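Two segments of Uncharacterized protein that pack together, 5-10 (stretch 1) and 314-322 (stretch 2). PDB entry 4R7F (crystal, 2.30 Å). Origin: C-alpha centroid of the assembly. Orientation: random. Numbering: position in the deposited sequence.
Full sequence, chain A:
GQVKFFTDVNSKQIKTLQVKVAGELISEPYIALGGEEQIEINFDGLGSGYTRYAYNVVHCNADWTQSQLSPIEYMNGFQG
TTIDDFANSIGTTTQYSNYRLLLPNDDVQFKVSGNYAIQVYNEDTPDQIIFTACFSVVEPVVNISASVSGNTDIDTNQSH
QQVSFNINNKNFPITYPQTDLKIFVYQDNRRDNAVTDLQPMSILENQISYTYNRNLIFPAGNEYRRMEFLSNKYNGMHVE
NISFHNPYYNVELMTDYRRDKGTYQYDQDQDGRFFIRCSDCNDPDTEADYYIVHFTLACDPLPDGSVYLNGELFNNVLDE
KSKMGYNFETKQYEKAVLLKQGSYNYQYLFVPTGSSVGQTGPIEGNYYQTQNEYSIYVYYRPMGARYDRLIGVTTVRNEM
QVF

Stretch 1, residues 5-10: FFTDVN
Stretch 2 (314-322) FNNVLDEKS

The contact is anchored by Lys321, whose NZ lies 2.9 Å from Asp8 OD1 and 2.8 Å from Asp319 OD2. Both pairs are hydrogen-bonded salt bridges, so one ammonium group joins a carboxylate from each stretch. It also offsets their mutual repulsion, since Asp8 OD2 and Asp319 OD2 stand 4.4 Å apart. Water 2 donates to both of these oxygens, at 3.2 Å from Asp8 OD2 and 2.7 Å from Asp319 OD2. Lys321 reaches its site with chi1 -57° (m), chi2 -169° (t), chi3 -134°, between wells, and chi4 68° (p). Lys321 CE lies 3.0 Å from Val9 O, yet Lys321 NZ, 3.5 Å from Val9 O, makes no hydrogen bond there because the angle is poor.

Asp319 (chi1 74°, p) is held by its own loop: Lys321 N donates to Asp319 OD1 at 2.9 Å, and Ser322 N to Asp319 O at 3.0 Å. Ser322 OG donates to Val317 O at 2.7 Å and accepts from Asp319 N at 3.2 Å. Earlier, Val317 N bonds Phe314 O at 3.0 Å, closing a turn through Asn315 (57/29) and Asn316 (51/31), both with positive phi.

Residues Phe5 to Val9 run extended, with Asp8 at -161/150 and Val9 at -108/132, these two forming a strand; Asn10 leaves it at -119/15. Nearest CA atoms pair Asp8 with Asn315 at 6.4 Å. No direct backbone hydrogen bond crosses; instead water 1 donates to Thr7 O at 2.7 Å and Asn315 O at 2.9 Å.

Packing centres on Val317 (chi1 175°, t), directed toward stretch 1. Val317 CG2 lies 3.4 Å from Thr7 O, 3.8 Å from Asp8 OD1 and 4.0 Å from Phe6 CD2, meeting that ring (chi1 57°, p) at its edge. Asn315 (chi1 -55°, m) places ND2 3.7 Å from Thr7 CG2 and OD1 4.1 Å from Val9 CG2. Altogether 300 Å² is buried.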

# COMPACT_ATOMS: atom_id res chain seq x y z
N PHE A 5 -20.43 -11.57 -19.07
CA PHE A 5 -20.86 -11.72 -17.70
C PHE A 5 -20.07 -10.73 -16.86
O PHE A 5 -18.85 -10.61 -16.99
CB PHE A 5 -20.61 -13.14 -17.18
CG PHE A 5 -21.38 -14.19 -17.93
CD1 PHE A 5 -20.96 -14.60 -19.17
CD2 PHE A 5 -22.54 -14.71 -17.41
CE1 PHE A 5 -21.70 -15.53 -19.89
CE2 PHE A 5 -23.26 -15.64 -18.10
CZ PHE A 5 -22.86 -16.04 -19.35
N PHE A 6 -20.78 -10.02 -16.01
CA PHE A 6 -20.19 -9.03 -15.16
C PHE A 6 -20.99 -8.97 -13.91
O PHE A 6 -22.18 -9.32 -13.90
CB PHE A 6 -20.12 -7.65 -15.85
CG PHE A 6 -21.43 -7.11 -16.33
CD1 PHE A 6 -21.93 -7.43 -17.59
CD2 PHE A 6 -22.13 -6.21 -15.56
CE1 PHE A 6 -23.11 -6.89 -18.06
CE2 PHE A 6 -23.35 -5.66 -16.01
CZ PHE A 6 -23.84 -6.00 -17.26
N THR A 7 -20.35 -8.56 -12.84
CA THR A 7 -21.06 -8.44 -11.58
C THR A 7 -22.13 -7.39 -11.71
O THR A 7 -21.84 -6.22 -11.99
CB THR A 7 -20.11 -8.09 -10.46
OG1 THR A 7 -19.16 -9.17 -10.35
CG2 THR A 7 -20.88 -7.89 -9.13
N ASP A 8 -23.37 -7.83 -11.52
CA ASP A 8 -24.57 -6.99 -11.65
C ASP A 8 -25.79 -7.58 -10.94
O ASP A 8 -25.91 -8.77 -10.77
CB ASP A 8 -24.89 -6.83 -13.12
CG ASP A 8 -25.80 -5.64 -13.41
OD1 ASP A 8 -25.89 -4.69 -12.59
OD2 ASP A 8 -26.43 -5.68 -14.48
N VAL A 9 -26.68 -6.73 -10.47
CA VAL A 9 -27.89 -7.12 -9.80
C VAL A 9 -29.07 -6.85 -10.73
O VAL A 9 -29.17 -5.78 -11.27
CB VAL A 9 -28.07 -6.32 -8.51
CG1 VAL A 9 -29.45 -6.57 -7.89
CG2 VAL A 9 -26.99 -6.69 -7.53
N ASN A 10 -29.97 -7.82 -10.90
CA ASN A 10 -31.11 -7.68 -11.80
C ASN A 10 -32.43 -7.80 -11.06
O ASN A 10 -33.43 -8.07 -11.67
CB ASN A 10 -31.08 -8.79 -12.87
CG ASN A 10 -29.71 -8.98 -13.47
OD1 ASN A 10 -29.21 -8.11 -14.20
ND2 ASN A 10 -29.08 -10.10 -13.15
N PHE A 314 -22.77 0.59 -6.91
CA PHE A 314 -23.48 0.09 -8.09
C PHE A 314 -22.65 -0.96 -8.85
O PHE A 314 -22.84 -1.14 -10.05
CB PHE A 314 -23.75 1.22 -9.04
CG PHE A 314 -24.84 2.12 -8.60
CD1 PHE A 314 -26.14 1.70 -8.69
CD2 PHE A 314 -24.56 3.39 -8.13
CE1 PHE A 314 -27.16 2.54 -8.30
CE2 PHE A 314 -25.57 4.22 -7.72
CZ PHE A 314 -26.87 3.81 -7.82
N ASN A 315 -21.71 -1.61 -8.16
CA ASN A 315 -20.85 -2.61 -8.78
C ASN A 315 -20.08 -2.06 -9.98
O ASN A 315 -19.76 -2.78 -10.94
CB ASN A 315 -21.70 -3.82 -9.18
CG ASN A 315 -22.48 -4.38 -8.01
OD1 ASN A 315 -23.71 -4.27 -7.92
ND2 ASN A 315 -21.75 -4.97 -7.08
N ASN A 316 -19.80 -0.76 -9.95
CA ASN A 316 -19.15 -0.11 -11.09
C ASN A 316 -19.82 -0.37 -12.47
O ASN A 316 -19.17 -0.35 -13.49
CB ASN A 316 -17.65 -0.44 -11.09
CG ASN A 316 -16.90 0.29 -9.99
OD1 ASN A 316 -17.19 1.44 -9.67
ND2 ASN A 316 -15.97 -0.38 -9.39
N VAL A 317 -21.13 -0.56 -12.46
CA VAL A 317 -21.93 -0.67 -13.68
C VAL A 317 -22.49 0.69 -14.08
O VAL A 317 -23.10 1.39 -13.28
CB VAL A 317 -23.06 -1.72 -13.45
CG1 VAL A 317 -24.04 -1.82 -14.63
CG2 VAL A 317 -22.44 -3.07 -13.13
N LEU A 318 -22.27 1.05 -15.34
CA LEU A 318 -22.82 2.25 -15.94
C LEU A 318 -24.00 1.80 -16.77
O LEU A 318 -23.82 1.29 -17.87
CB LEU A 318 -21.78 2.96 -16.82
CG LEU A 318 -20.47 3.29 -16.10
CD1 LEU A 318 -19.57 4.05 -17.06
CD2 LEU A 318 -20.76 4.13 -14.87
N ASP A 319 -25.19 1.99 -16.20
CA ASP A 319 -26.45 1.69 -16.84
C ASP A 319 -27.61 2.55 -16.23
O ASP A 319 -27.38 3.51 -15.50
CB ASP A 319 -26.73 0.19 -16.72
CG ASP A 319 -27.15 -0.25 -15.28
OD1 ASP A 319 -27.13 0.59 -14.32
OD2 ASP A 319 -27.50 -1.46 -15.11
N GLU A 320 -28.84 2.19 -16.53
CA GLU A 320 -30.01 2.97 -16.15
C GLU A 320 -30.20 3.04 -14.66
O GLU A 320 -30.89 3.91 -14.20
CB GLU A 320 -31.29 2.36 -16.75
CG GLU A 320 -31.33 2.42 -18.27
CD GLU A 320 -30.73 1.20 -19.00
OE1 GLU A 320 -30.20 0.23 -18.36
OE2 GLU A 320 -30.80 1.24 -20.26
N LYS A 321 -29.64 2.09 -13.93
CA LYS A 321 -29.71 2.14 -12.50
C LYS A 321 -28.82 3.20 -11.94
O LYS A 321 -29.17 3.77 -10.94
CB LYS A 321 -29.30 0.83 -11.85
CG LYS A 321 -30.06 -0.41 -12.28
CD LYS A 321 -29.66 -1.53 -11.30
CE LYS A 321 -29.32 -2.85 -11.95
NZ LYS A 321 -28.07 -2.84 -12.77
N SER A 322 -27.64 3.42 -12.54
CA SER A 322 -26.65 4.31 -11.93
C SER A 322 -26.64 5.68 -12.60
O SER A 322 -26.04 6.63 -12.11
CB SER A 322 -25.28 3.67 -11.98
OG SER A 322 -24.89 3.45 -13.34
O HOH W 1 -19.55 -5.06 -12.67
O HOH W 2 -26.40 -3.40 -16.71
O HOH W 3 -25.54 -3.30 -10.21